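Local coordinates for uncharacterized protein (PDB 4IYK) that is of unknown function but, built from two beta-rich domains, is a putative carbohydrate-binding protein, at residues 104-109 with 211-216; 122-127 with 177-182; 132-137 with 205-210; 137-142 with 164-169. One frame throughout, in Å; residues are numbered along the deposited sequence. Where two conformers were deposited one is given.

Interaction 1: 104-109 with 211-216; sequences IPYIRV and GTVRHN. With EDO (1,2-ethanediol), chain E.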
loop_
_atom_site.group_PDB
_atom_site.type_symbol
_atom_site.label_atom_id
_atom_site.label_comp_id
_atom_site.label_asym_id
_atom_site.label_seq_id
_atom_site.Cartn_x
_atom_site.Cartn_y
_atom_site.Cartn_z
ATOM N N ILE A 104 -8.578 9.191 0.313
ATOM C CA ILE A 104 -7.910 9.885 -0.787
ATOM C C ILE A 104 -6.459 9.451 -0.716
ATOM O O ILE A 104 -5.749 9.956 0.169
ATOM C CB ILE A 104 -8.057 11.453 -0.750
ATOM C CG1 ILE A 104 -9.530 11.894 -0.848
ATOM C CG2 ILE A 104 -7.182 12.124 -1.847
ATOM C CD1 ILE A 104 -9.789 13.374 -0.398
ATOM N N PRO A 105 -5.999 8.501 -1.589
ATOM C CA PRO A 105 -4.573 8.120 -1.557
ATOM C C PRO A 105 -3.716 9.299 -1.990
ATOM O O PRO A 105 -4.215 10.163 -2.724
ATOM C CB PRO A 105 -4.482 6.967 -2.564
ATOM C CG PRO A 105 -5.601 7.184 -3.508
ATOM C CD PRO A 105 -6.710 7.865 -2.723
ATOM N N TYR A 106 -2.452 9.366 -1.552
ATOM C CA TYR A 106 -1.602 10.471 -2.008
ATOM C C TYR A 106 -1.318 10.323 -3.497
ATOM O O TYR A 106 -1.329 11.295 -4.240
ATOM C CB TYR A 106 -0.291 10.516 -1.197
ATOM C CG TYR A 106 -0.511 10.718 0.287
ATOM C CD1 TYR A 106 -1.306 11.765 0.758
ATOM C CD2 TYR A 106 0.085 9.876 1.222
ATOM C CE1 TYR A 106 -1.527 11.948 2.119
ATOM C CE2 TYR A 106 -0.128 10.051 2.589
ATOM C CZ TYR A 106 -0.938 11.092 3.032
ATOM O OH TYR A 106 -1.164 11.283 4.373
ATOM N N ILE A 107 -1.108 9.079 -3.934
ATOM C CA ILE A 107 -0.808 8.724 -5.315
ATOM C C ILE A 107 -1.623 7.497 -5.737
ATOM O O ILE A 107 -1.718 6.531 -4.976
ATOM C CB ILE A 107 0.733 8.436 -5.466
ATOM C CG1 ILE A 107 1.579 9.715 -5.219
ATOM C CG2 ILE A 107 1.072 7.769 -6.835
ATOM C CD1 ILE A 107 3.055 9.483 -5.174
ATOM N N ARG A 108 -2.110 7.505 -6.999
ATOM C CA ARG A 108 -2.749 6.348 -7.631
ATOM C C ARG A 108 -1.805 5.816 -8.704
ATOM O O ARG A 108 -1.331 6.603 -9.519
ATOM C CB ARG A 108 -4.098 6.743 -8.264
ATOM C CG ARG A 108 -5.190 7.069 -7.283
ATOM C CD ARG A 108 -6.491 7.480 -7.984
ATOM N NE ARG A 108 -7.470 7.861 -6.967
ATOM C CZ ARG A 108 -7.767 9.097 -6.601
ATOM N NH1 ARG A 108 -7.268 10.134 -7.266
ATOM N NH2 ARG A 108 -8.620 9.311 -5.606
ATOM N N VAL A 109 -1.503 4.505 -8.713
ATOM C CA VAL A 109 -0.665 3.947 -9.782
ATOM C C VAL A 109 -1.600 3.591 -10.933
ATOM O O VAL A 109 -2.550 2.834 -10.731
ATOM C CB VAL A 109 0.218 2.761 -9.355
ATOM C CG1 VAL A 109 1.040 2.259 -10.530
ATOM C CG2 VAL A 109 1.128 3.143 -8.196
ATOM N N GLY A 211 2.213 14.046 8.687
ATOM C CA GLY A 211 3.198 13.227 9.377
ATOM C C GLY A 211 4.005 12.386 8.409
ATOM O O GLY A 211 4.401 12.863 7.344
ATOM N N THR A 212 4.194 11.125 8.733
ATOM C CA THR A 212 5.007 10.252 7.890
ATOM C C THR A 212 4.172 9.646 6.738
ATOM O O THR A 212 3.158 8.959 6.941
ATOM C CB THR A 212 5.778 9.222 8.715
ATOM O OG1 THR A 212 4.885 8.491 9.546
ATOM C CG2 THR A 212 6.841 9.866 9.590
ATOM N N VAL A 213 4.640 9.922 5.513
ATOM C CA VAL A 213 4.027 9.452 4.284
ATOM C C VAL A 213 4.541 8.056 4.002
ATOM O O VAL A 213 5.749 7.822 4.101
ATOM C CB VAL A 213 4.287 10.424 3.100
ATOM C CG1 VAL A 213 3.765 9.857 1.783
ATOM C CG2 VAL A 213 3.684 11.802 3.375
ATOM N N ARG A 214 3.624 7.140 3.645
ATOM C CA ARG A 214 3.928 5.750 3.291
ATOM C C ARG A 214 3.652 5.525 1.812
ATOM O O ARG A 214 2.912 6.301 1.201
ATOM C CB ARG A 214 3.102 4.759 4.147
ATOM C CG ARG A 214 3.310 4.885 5.667
ATOM C CD ARG A 214 4.721 4.533 6.060
ATOM N NE ARG A 214 4.848 4.196 7.476
ATOM C CZ ARG A 214 5.955 3.707 8.033
ATOM N NH1 ARG A 214 7.041 3.493 7.297
ATOM N NH2 ARG A 214 5.977 3.405 9.323
ATOM N N HIS A 215 4.253 4.465 1.234
ATOM C CA HIS A 215 4.075 4.155 -0.178
ATOM C C HIS A 215 2.662 3.827 -0.545
ATOM O O HIS A 215 1.935 3.155 0.203
ATOM C CB HIS A 215 4.921 2.910 -0.589
ATOM C CG HIS A 215 6.397 3.130 -0.638
ATOM N ND1 HIS A 215 7.155 3.088 0.495
ATOM C CD2 HIS A 215 7.208 3.289 -1.706
ATOM C CE1 HIS A 215 8.404 3.291 0.105
ATOM N NE2 HIS A 215 8.488 3.366 -1.218
ATOM N N ASN A 216 2.320 4.196 -1.779
ATOM C CA ASN A 216 1.132 3.766 -2.485
ATOM C C ASN A 216 1.582 2.641 -3.426
ATOM O O ASN A 216 2.737 2.607 -3.813
ATOM C CB ASN A 216 0.489 4.917 -3.216
ATOM C CG ASN A 216 -0.197 5.879 -2.283
ATOM O OD1 ASN A 216 0.239 6.999 -2.115
ATOM N ND2 ASN A 216 -1.292 5.460 -1.657
HETATM C C1 EDO E . 8.515 6.179 3.956
HETATM O O1 EDO E . 7.955 6.715 5.148
HETATM C C2 EDO E . 8.784 4.665 4.109
HETATM O O2 EDO E . 7.717 4.010 4.788
HETATM O O HOH W 1 0.501 10.277 6.232
#
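At the junction between the two domains, where the chain enters the C-terminal beta-sandwich, the amide group of Asn216 reaches the backbone of Ile107. The evidence is one hydrogen bond, Ile107 N to Asn216 OD1 at 3.1 Å, with an N-H...O angle of 138°. The donor stands well above the carbonyl plane of the amide, 67° out of it, which suggests a modest bond. The other end of the same amide has its own partner: Asn216 ND2 gives a hydrogen bond to the carbonyl oxygen of Asn81, in the N-terminal domain, which fixes the rotation of the group. Asn216 ND2 also lies against Pro105 CB at 3.6 Å.

Tyr106 makes the apolar half of the contact. Its ring passes obliquely by Val213, whose CG1 comes within 3.7 Å of Tyr106 CD2. At the far end of the ring, Tyr106 OH is 2.7 Å from a water that probably donates to Thr212 O. Elsewhere on 211-216, an ethanediol, probably from the crystallisation liquor, receives a 2.6 Å bond from Arg214 NH1 at its O2 and gives one from O1 to Val213 O.

Tyr83 meets the Tyr106 ring edge-to-face, Ile107 packs on Ala203 and Ala205 of strand 196-206, and Leu127 of strand 120-129 also touches Ile107.

Interaction 2: 122-127 with 177-182; sequences TATFSL and IYTLSI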
loop_
_atom_site.group_PDB
_atom_site.type_symbol
_atom_site.label_atom_id
_atom_site.label_comp_id
_atom_site.label_asym_id
_atom_site.label_seq_id
_atom_site.Cartn_x
_atom_site.Cartn_y
_atom_site.Cartn_z
ATOM N N THR A 122 10.368 -6.077 -16.239
ATOM C CA THR A 122 10.132 -4.658 -16.529
ATOM C C THR A 122 8.748 -4.225 -16.040
ATOM O O THR A 122 7.752 -4.878 -16.345
ATOM C CB THR A 122 10.313 -4.352 -18.037
ATOM O OG1 THR A 122 11.678 -4.565 -18.364
ATOM C CG2 THR A 122 9.974 -2.903 -18.399
ATOM N N ALA A 123 8.698 -3.077 -15.334
ATOM C CA ALA A 123 7.466 -2.464 -14.852
ATOM C C ALA A 123 7.235 -1.158 -15.601
ATOM O O ALA A 123 8.182 -0.403 -15.811
ATOM C CB ALA A 123 7.549 -2.211 -13.348
ATOM N N THR A 124 6.011 -0.945 -16.096
ATOM C CA THR A 124 5.606 0.282 -16.792
ATOM C C THR A 124 4.316 0.745 -16.152
ATOM O O THR A 124 3.482 -0.080 -15.756
ATOM C CB THR A 124 5.502 0.115 -18.318
ATOM O OG1 THR A 124 4.571 -0.921 -18.621
ATOM C CG2 THR A 124 6.849 -0.156 -18.974
ATOM N N PHE A 125 4.183 2.066 -15.985
ATOM C CA PHE A 125 3.058 2.659 -15.276
ATOM C C PHE A 125 3.062 4.182 -15.374
ATOM O O PHE A 125 4.051 4.808 -15.759
ATOM C CB PHE A 125 3.077 2.240 -13.761
ATOM C CG PHE A 125 4.336 2.611 -13.003
ATOM C CD1 PHE A 125 5.480 1.818 -13.080
ATOM C CD2 PHE A 125 4.385 3.761 -12.219
ATOM C CE1 PHE A 125 6.648 2.173 -12.390
ATOM C CE2 PHE A 125 5.550 4.098 -11.511
ATOM C CZ PHE A 125 6.665 3.298 -11.595
ATOM N N SER A 126 1.933 4.761 -14.987
ATOM C CA SER A 126 1.685 6.182 -14.857
ATOM C C SER A 126 1.262 6.447 -13.429
ATOM O O SER A 126 0.918 5.511 -12.704
ATOM C CB SER A 126 0.606 6.631 -15.847
ATOM O OG SER A 126 1.183 6.815 -17.127
ATOM N N LEU A 127 1.236 7.718 -13.037
ATOM C CA LEU A 127 0.857 8.134 -11.691
ATOM C C LEU A 127 -0.113 9.282 -11.744
ATOM O O LEU A 127 -0.057 10.122 -12.645
ATOM C CB LEU A 127 2.080 8.534 -10.839
ATOM C CG LEU A 127 3.166 7.466 -10.626
ATOM C CD1 LEU A 127 4.371 8.063 -9.938
ATOM C CD2 LEU A 127 2.664 6.291 -9.827
ATOM N N ILE A 177 5.194 8.365 -18.514
ATOM C CA ILE A 177 5.363 6.919 -18.410
ATOM C C ILE A 177 6.663 6.635 -17.674
ATOM O O ILE A 177 7.739 7.093 -18.084
ATOM C CB ILE A 177 5.298 6.169 -19.774
ATOM C CG1 ILE A 177 4.117 6.642 -20.687
ATOM C CG2 ILE A 177 5.327 4.637 -19.570
ATOM C CD1 ILE A 177 2.664 6.228 -20.256
ATOM N N TYR A 178 6.552 5.877 -16.579
ATOM C CA TYR A 178 7.702 5.465 -15.782
ATOM C C TYR A 178 8.054 4.024 -16.100
ATOM O O TYR A 178 7.163 3.226 -16.370
ATOM C CB TYR A 178 7.419 5.643 -14.283
ATOM C CG TYR A 178 7.260 7.085 -13.850
ATOM C CD1 TYR A 178 8.364 7.842 -13.464
ATOM C CD2 TYR A 178 6.004 7.680 -13.777
ATOM C CE1 TYR A 178 8.223 9.160 -13.033
ATOM C CE2 TYR A 178 5.852 9.000 -13.356
ATOM C CZ TYR A 178 6.966 9.734 -12.980
ATOM O OH TYR A 178 6.838 11.033 -12.558
ATOM N N THR A 179 9.354 3.701 -16.106
ATOM C CA THR A 179 9.863 2.334 -16.325
ATOM C C THR A 179 10.856 1.979 -15.230
ATOM O O THR A 179 11.757 2.767 -14.937
ATOM C CB THR A 179 10.509 2.211 -17.734
ATOM O OG1 THR A 179 9.530 2.549 -18.726
ATOM C CG2 THR A 179 11.045 0.807 -18.021
ATOM N N LEU A 180 10.689 0.789 -14.620
ATOM C CA LEU A 180 11.606 0.207 -13.630
ATOM C C LEU A 180 11.975 -1.193 -14.109
ATOM O O LEU A 180 11.188 -1.831 -14.803
ATOM C CB LEU A 180 11.045 0.204 -12.189
ATOM C CG LEU A 180 10.736 1.603 -11.604
ATOM C CD1 LEU A 180 9.823 1.494 -10.416
ATOM C CD2 LEU A 180 12.027 2.397 -11.265
ATOM N N SER A 181 13.193 -1.637 -13.799
ATOM C CA SER A 181 13.734 -2.910 -14.277
ATOM C C SER A 181 14.484 -3.675 -13.224
ATOM O O SER A 181 15.206 -3.072 -12.412
ATOM C CB SER A 181 14.721 -2.654 -15.422
ATOM O OG SER A 181 14.075 -2.376 -16.649
ATOM N N ILE A 182 14.420 -5.023 -13.329
ATOM C CA ILE A 182 15.218 -5.958 -12.546
ATOM C C ILE A 182 15.874 -6.933 -13.542
ATOM O O ILE A 182 15.168 -7.605 -14.295
ATOM C CB ILE A 182 14.460 -6.703 -11.417
ATOM C CG1 ILE A 182 13.800 -5.713 -10.410
ATOM C CG2 ILE A 182 15.423 -7.667 -10.679
ATOM C CD1 ILE A 182 12.585 -6.304 -9.684
HETATM O O HOH W 2 13.623 -2.882 -19.201
#
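Phe125 holds CG between its backbone N and carbonyl carbon (chi1 58°), a position from which its ring can reach Tyr178 on the neighbouring strand. The contact is a CH-pi one: Tyr178 CB stands over one face of the Phe125 ring, 3.8 Å from its centroid, 21° off the normal and displaced toward the rim. The two rings themselves are nearly parallel, with planes at 19°, but offset, their centroids 5.8 Å apart, and little of one ring covers the other. Leu180 CD1 meets the edge of the Phe125 ring, 3.8 Å from Phe125 CE1. Farther out along the Tyr178 ring, Leu127 crosses at about a right angle and sets its CD1 3.8 Å from Tyr178 CE2.

Backbone bonds fix the register. Ala123 and Leu180 form one hydrogen-bonded pair, with Ala123 N to Leu180 O at 2.8 Å; Phe125 and Tyr178 form the next, in which Tyr178 N to Phe125 O is the shorter bond. On the opposite face, Thr122 CG2 touches Thr179 CG2 at 3.9 Å, and a water joins Thr122 OG1 to Ser181 OG.

Inward, Ile139 touches Tyr178 and Leu180, and Ile201 touches Phe125. An antiparallel ladder with one apolar face turned to a second sheet and one threonine- and serine-lined outer face is the pattern of a beta-sandwich, consistent with an E-set-like, immunoglobulin-type fold.

Interaction 3: 132-137 with 205-210; sequences QEVKLK and ADVSGV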
loop_
_atom_site.group_PDB
_atom_site.type_symbol
_atom_site.label_atom_id
_atom_site.label_comp_id
_atom_site.label_asym_id
_atom_site.label_seq_id
_atom_site.Cartn_x
_atom_site.Cartn_y
_atom_site.Cartn_z
ATOM N N GLN A 132 -3.631 18.160 -5.913
ATOM C CA GLN A 132 -2.678 18.910 -6.745
ATOM C C GLN A 132 -1.351 19.177 -6.034
ATOM O O GLN A 132 -0.304 19.161 -6.680
ATOM C CB GLN A 132 -3.287 20.240 -7.214
ATOM C CG GLN A 132 -4.164 20.102 -8.458
ATOM C CD GLN A 132 -4.606 21.429 -9.046
ATOM O OE1 GLN A 132 -4.899 22.406 -8.338
ATOM N NE2 GLN A 132 -4.717 21.469 -10.365
ATOM N N GLU A 133 -1.388 19.409 -4.712
ATOM C CA GLU A 133 -0.217 19.695 -3.867
ATOM C C GLU A 133 0.772 18.531 -3.758
ATOM O O GLU A 133 1.931 18.767 -3.390
ATOM C CB GLU A 133 -0.652 20.139 -2.447
ATOM C CG GLU A 133 -1.559 19.141 -1.730
ATOM C CD GLU A 133 -1.751 19.313 -0.231
ATOM O OE1 GLU A 133 -1.923 20.470 0.219
ATOM O OE2 GLU A 133 -1.766 18.283 0.487
ATOM N N VAL A 134 0.330 17.276 -4.056
ATOM C CA VAL A 134 1.165 16.079 -3.932
ATOM C C VAL A 134 2.281 16.041 -4.967
ATOM O O VAL A 134 2.021 16.194 -6.159
ATOM C CB VAL A 134 0.350 14.749 -4.003
ATOM C CG1 VAL A 134 1.255 13.544 -3.790
ATOM C CG2 VAL A 134 -0.793 14.740 -2.998
ATOM N N LYS A 135 3.511 15.765 -4.491
ATOM C CA LYS A 135 4.712 15.581 -5.305
ATOM C C LYS A 135 5.251 14.144 -5.147
ATOM O O LYS A 135 4.857 13.415 -4.227
ATOM C CB LYS A 135 5.789 16.621 -4.956
ATOM C CG LYS A 135 5.343 18.060 -5.247
ATOM C CD LYS A 135 6.516 19.048 -5.191
ATOM C CE LYS A 135 7.096 19.306 -6.561
ATOM N NZ LYS A 135 8.048 20.454 -6.554
ATOM N N LEU A 136 6.134 13.734 -6.067
ATOM C CA LEU A 136 6.718 12.398 -6.093
ATOM C C LEU A 136 8.130 12.397 -5.514
ATOM O O LEU A 136 8.982 13.145 -5.981
ATOM C CB LEU A 136 6.738 11.881 -7.538
ATOM C CG LEU A 136 7.306 10.467 -7.776
ATOM C CD1 LEU A 136 6.407 9.390 -7.167
ATOM C CD2 LEU A 136 7.466 10.215 -9.252
ATOM N N LYS A 137 8.377 11.528 -4.526
ATOM C CA LYS A 137 9.674 11.390 -3.855
ATOM C C LYS A 137 10.425 10.145 -4.365
ATOM O O LYS A 137 11.613 10.237 -4.672
ATOM C CB LYS A 137 9.465 11.318 -2.331
ATOM C CG LYS A 137 10.719 11.551 -1.501
ATOM C CD LYS A 137 10.415 11.404 -0.015
ATOM C CE LYS A 137 11.654 11.455 0.855
ATOM N NZ LYS A 137 11.364 11.079 2.264
ATOM N N ALA A 205 4.971 9.385 -2.053
ATOM C CA ALA A 205 4.674 10.820 -2.199
ATOM C C ALA A 205 5.441 11.664 -1.186
ATOM O O ALA A 205 5.959 11.146 -0.206
ATOM C CB ALA A 205 3.179 11.063 -2.030
ATOM N N ASP A 206 5.443 12.977 -1.418
ATOM C CA ASP A 206 5.962 14.033 -0.560
ATOM C C ASP A 206 4.765 14.982 -0.320
ATOM O O ASP A 206 4.216 15.530 -1.284
ATOM C CB ASP A 206 7.177 14.684 -1.234
ATOM C CG ASP A 206 7.727 15.913 -0.532
ATOM O OD1 ASP A 206 7.700 15.949 0.721
ATOM O OD2 ASP A 206 8.204 16.822 -1.232
ATOM N N VAL A 207 4.263 15.026 0.954
ATOM C CA VAL A 207 3.057 15.730 1.426
ATOM C C VAL A 207 3.299 16.360 2.823
ATOM O O VAL A 207 3.975 15.750 3.661
ATOM C CB VAL A 207 1.833 14.743 1.499
ATOM C CG1 VAL A 207 0.510 15.483 1.738
ATOM C CG2 VAL A 207 1.729 13.835 0.272
ATOM N N SER A 208 2.698 17.547 3.099
ATOM C CA SER A 208 2.835 18.191 4.406
ATOM C C SER A 208 1.630 18.037 5.336
ATOM O O SER A 208 0.500 17.932 4.875
ATOM C CB SER A 208 3.068 19.673 4.225
ATOM O OG SER A 208 1.927 20.355 4.711
ATOM N N GLY A 209 1.874 18.190 6.640
ATOM C CA GLY A 209 0.838 18.189 7.679
ATOM C C GLY A 209 0.292 16.818 8.009
ATOM O O GLY A 209 -0.475 16.660 8.963
ATOM N N VAL A 210 0.756 15.801 7.256
ATOM C CA VAL A 210 0.234 14.455 7.335
ATOM C C VAL A 210 1.196 13.500 8.018
ATOM O O VAL A 210 0.990 12.287 7.964
ATOM C CB VAL A 210 -0.184 13.975 5.919
ATOM C CG1 VAL A 210 -1.136 14.989 5.262
ATOM C CG2 VAL A 210 1.033 13.727 5.032
HETATM O O HOH W 3 -1.528 18.762 3.336
#
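Lys135 and Asp206 are joined first by backbone hydrogen bonding, as an antiparallel hydrogen-bonded pair. Asp206 N to Lys135 O is the shorter bond at 2.9 Å; the return bond, Lys135 N to Asp206 O, is longer at 3.3 Å but straight (170°). A CA-H...O contact from Ala205 CA to Lys135 O supplements them. The next pair, Leu136 with Ala205, is non-hydrogen-bonded, and its side chains part from each other.

The apolar contacts gather on Val134. Its CG1, anti to the backbone N (chi1 -177°), meets Ala205 CB at 3.6 Å and approaches Val207 CG2 at 4.1 Å, the two valines crossing obliquely.

Polar and charged groups occupy the more exposed side. Glu133 crosses Val207 at about a right angle, with Glu133 OE2 3.8 Å from Val207 CG1. That oxygen is engaged twice over: a water donates to it and also to Ser208 O, bridging the two segments, and Tyr83 OH is hydrogen-bonded to it as well. Asp206 has lysines nearby but no salt bridge with them, since Lys135 NZ is 6.4 Å from Asp206 OD2 and Lys137 NZ 6.3 Å from Asp206 OD1; these charges could act only at longer range. Asp206 OD2 is instead hydrogen-bonded to Ser169 OG.

The pairing thus closes the end of the ladder between strands 135-144 and 196-206. Beneath it Ile107 of strand 107-117 packs on Val134, Leu136 and Ala205, Ala129 of strand 120-129 touches Val134, and the Tyr106 side chain adjoins Ala205, Val207 and Val210.

Interaction 4: 137-142 with 164-169; sequences KEIQLF and QVFSPS. With EDO (1,2-ethanediol), chain F.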
loop_
_atom_site.group_PDB
_atom_site.type_symbol
_atom_site.label_atom_id
_atom_site.label_comp_id
_atom_site.label_asym_id
_atom_site.label_seq_id
_atom_site.Cartn_x
_atom_site.Cartn_y
_atom_site.Cartn_z
ATOM N N LYS A 137 8.377 11.528 -4.526
ATOM C CA LYS A 137 9.674 11.390 -3.855
ATOM C C LYS A 137 10.425 10.145 -4.365
ATOM O O LYS A 137 11.613 10.237 -4.672
ATOM C CB LYS A 137 9.465 11.318 -2.331
ATOM C CG LYS A 137 10.719 11.551 -1.501
ATOM C CD LYS A 137 10.415 11.404 -0.015
ATOM C CE LYS A 137 11.654 11.455 0.855
ATOM N NZ LYS A 137 11.364 11.079 2.264
ATOM N N GLU A 138 9.747 8.989 -4.448
ATOM C CA GLU A 138 10.363 7.731 -4.894
ATOM C C GLU A 138 9.429 6.830 -5.707
ATOM O O GLU A 138 8.215 6.831 -5.489
ATOM C CB GLU A 138 10.847 6.896 -3.686
ATOM C CG GLU A 138 11.944 7.505 -2.815
ATOM C CD GLU A 138 12.327 6.708 -1.581
ATOM O OE1 GLU A 138 12.104 5.477 -1.568
ATOM O OE2 GLU A 138 12.849 7.318 -0.620
ATOM N N ILE A 139 10.028 5.985 -6.578
ATOM C CA ILE A 139 9.338 4.909 -7.310
ATOM C C ILE A 139 10.210 3.650 -7.159
ATOM O O ILE A 139 11.453 3.735 -7.135
ATOM C CB ILE A 139 8.922 5.198 -8.788
ATOM C CG1 ILE A 139 10.129 5.594 -9.672
ATOM C CG2 ILE A 139 7.771 6.223 -8.850
ATOM C CD1 ILE A 139 9.920 5.457 -11.206
ATOM N N GLN A 140 9.553 2.492 -6.987
ATOM C CA GLN A 140 10.274 1.256 -6.786
ATOM C C GLN A 140 9.458 0.056 -7.191
ATOM O O GLN A 140 8.234 0.011 -6.980
ATOM C CB GLN A 140 10.706 1.121 -5.308
ATOM C CG GLN A 140 11.645 -0.065 -5.049
ATOM C CD GLN A 140 12.441 0.105 -3.784
ATOM O OE1 GLN A 140 12.282 1.058 -3.038
ATOM N NE2 GLN A 140 13.251 -0.856 -3.475
ATOM N N LEU A 141 10.166 -0.932 -7.776
ATOM C CA LEU A 141 9.622 -2.226 -8.126
ATOM C C LEU A 141 10.074 -3.194 -7.044
ATOM O O LEU A 141 11.226 -3.641 -7.044
ATOM C CB LEU A 141 10.040 -2.683 -9.552
ATOM C CG LEU A 141 9.491 -4.046 -10.028
ATOM C CD1 LEU A 141 7.943 -4.084 -9.997
ATOM C CD2 LEU A 141 10.005 -4.384 -11.443
ATOM N N PHE A 142 9.186 -3.456 -6.066
ATOM C CA PHE A 142 9.517 -4.366 -4.971
ATOM C C PHE A 142 9.377 -5.798 -5.416
ATOM O O PHE A 142 8.489 -6.114 -6.202
ATOM C CB PHE A 142 8.654 -4.096 -3.727
ATOM C CG PHE A 142 8.845 -2.706 -3.172
ATOM C CD1 PHE A 142 9.954 -2.399 -2.378
ATOM C CD2 PHE A 142 7.949 -1.681 -3.489
ATOM C CE1 PHE A 142 10.121 -1.109 -1.851
ATOM C CE2 PHE A 142 8.122 -0.388 -2.967
ATOM C CZ PHE A 142 9.218 -0.107 -2.169
ATOM N N GLN A 164 14.017 4.532 -8.186
ATOM C CA GLN A 164 14.440 5.878 -8.553
ATOM C C GLN A 164 13.997 6.863 -7.479
ATOM O O GLN A 164 12.864 6.789 -6.977
ATOM C CB GLN A 164 13.957 6.314 -9.942
ATOM C CG GLN A 164 14.766 7.511 -10.474
ATOM C CD GLN A 164 14.280 8.094 -11.769
ATOM O OE1 GLN A 164 13.253 7.680 -12.318
ATOM N NE2 GLN A 164 14.998 9.101 -12.269
ATOM N N VAL A 165 14.934 7.753 -7.082
ATOM C CA VAL A 165 14.702 8.762 -6.043
ATOM C C VAL A 165 14.751 10.117 -6.713
ATOM O O VAL A 165 15.636 10.387 -7.549
ATOM C CB VAL A 165 15.691 8.652 -4.841
ATOM C CG1 VAL A 165 15.453 9.760 -3.802
ATOM C CG2 VAL A 165 15.603 7.271 -4.181
ATOM N N PHE A 166 13.759 10.950 -6.390
ATOM C CA PHE A 166 13.664 12.311 -6.914
ATOM C C PHE A 166 14.011 13.278 -5.784
ATOM O O PHE A 166 13.347 13.286 -4.739
ATOM C CB PHE A 166 12.273 12.591 -7.533
ATOM C CG PHE A 166 11.874 11.532 -8.541
ATOM C CD1 PHE A 166 11.179 10.393 -8.142
ATOM C CD2 PHE A 166 12.203 11.669 -9.887
ATOM C CE1 PHE A 166 10.870 9.386 -9.058
ATOM C CE2 PHE A 166 11.867 10.670 -10.810
ATOM C CZ PHE A 166 11.193 9.539 -10.389
ATOM N N SER A 167 15.128 14.010 -5.958
ATOM C CA SER A 167 15.586 14.990 -4.986
ATOM C C SER A 167 16.055 16.252 -5.727
ATOM O O SER A 167 17.083 16.213 -6.412
ATOM C CB SER A 167 16.674 14.419 -4.080
ATOM O OG SER A 167 17.096 15.405 -3.150
ATOM N N PRO A 168 15.296 17.368 -5.658
ATOM C CA PRO A 168 14.024 17.569 -4.929
ATOM C C PRO A 168 12.881 16.746 -5.515
ATOM O O PRO A 168 12.952 16.352 -6.683
ATOM C CB PRO A 168 13.744 19.079 -5.109
ATOM C CG PRO A 168 15.057 19.687 -5.542
ATOM C CD PRO A 168 15.699 18.601 -6.359
ATOM N N SER A 169 11.847 16.469 -4.699
ATOM C CA SER A 169 10.637 15.737 -5.114
ATOM C C SER A 169 10.022 16.422 -6.340
ATOM O O SER A 169 10.025 17.650 -6.417
ATOM C CB SER A 169 9.638 15.647 -3.968
ATOM O OG SER A 169 9.269 16.932 -3.497
HETATM C C1 EDO F . 19.006 10.936 -4.706
HETATM O O1 EDO F . 18.625 11.390 -3.416
HETATM C C2 EDO F . 18.084 11.592 -5.759
HETATM O O2 EDO F . 18.464 11.198 -7.066
#
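Ile139 and Phe166 form the close-packed side of this contact. Ile139 CG1 sits between the backbone N and the carbonyl carbon (chi1 57°), and from there it touches Phe166 CE1 at 3.9 Å, near the plane of the ring and at its edge. The same edge faces the backbone of the partner strand, with Phe166 CD1 3.5 Å from Lys137 O. Ile139 CG1 also lies 3.9 Å from Gln164 CB, the two side chains running side by side in the same direction. Ile139 is buried further by Phe125, Leu127, Tyr178 and Leu180 of the facing sheet.

Three backbone bonds hold the strands antiparallel, axes 4.8 Å apart: Phe166 N to Lys137 O at 2.8 Å (172°), and a reciprocal pair between Ile139 and Gln164. On its other side strand 135-144 carries a classic beta bulge, Lys137 and Glu138 both facing Leu204. Segment 164-169 turns a corner at Ser167 and Pro168, with a cis peptide before Pro168, and Ser169 returns to the level of Lys137, where its CB is 4.3 Å from Lys137 CA.

The other face is the solvent side. There Glu138 lies alongside the exposed Val165, Glu138 CG to Val165 CG2 at 3.9 Å, and the Lys137 side chain starts away from the partner strand and is extended beyond CG. An ethanediol, probably from the crystallisation liquor, donates from O2 to Val165 O at 3.0 Å and rests against the side chains of Val165 and Ser167.

Overall arrangement
All four contacts fall in the C-terminal, E-set-like domain. Interactions 3 and 4 share Lys137 and strand 135-144, which pairs with 196-206 in one and 163-166 in the other; their centres are about 13 Å apart. Interaction 2 belongs to the three-stranded sheet packed against them, its centre about 12 Å from that of interaction 4. Interaction 1, its centre about 8 Å from that of interaction 3, encloses the other three along the chain, bringing the domain's first strand to the loop before its last. Interactions 2 and 3 alternate in sequence, so the chain passes between the two sheets more than once, and side chains pack between them, Tyr178 CD1 meeting Ile139 CD1 at 3.6 Å.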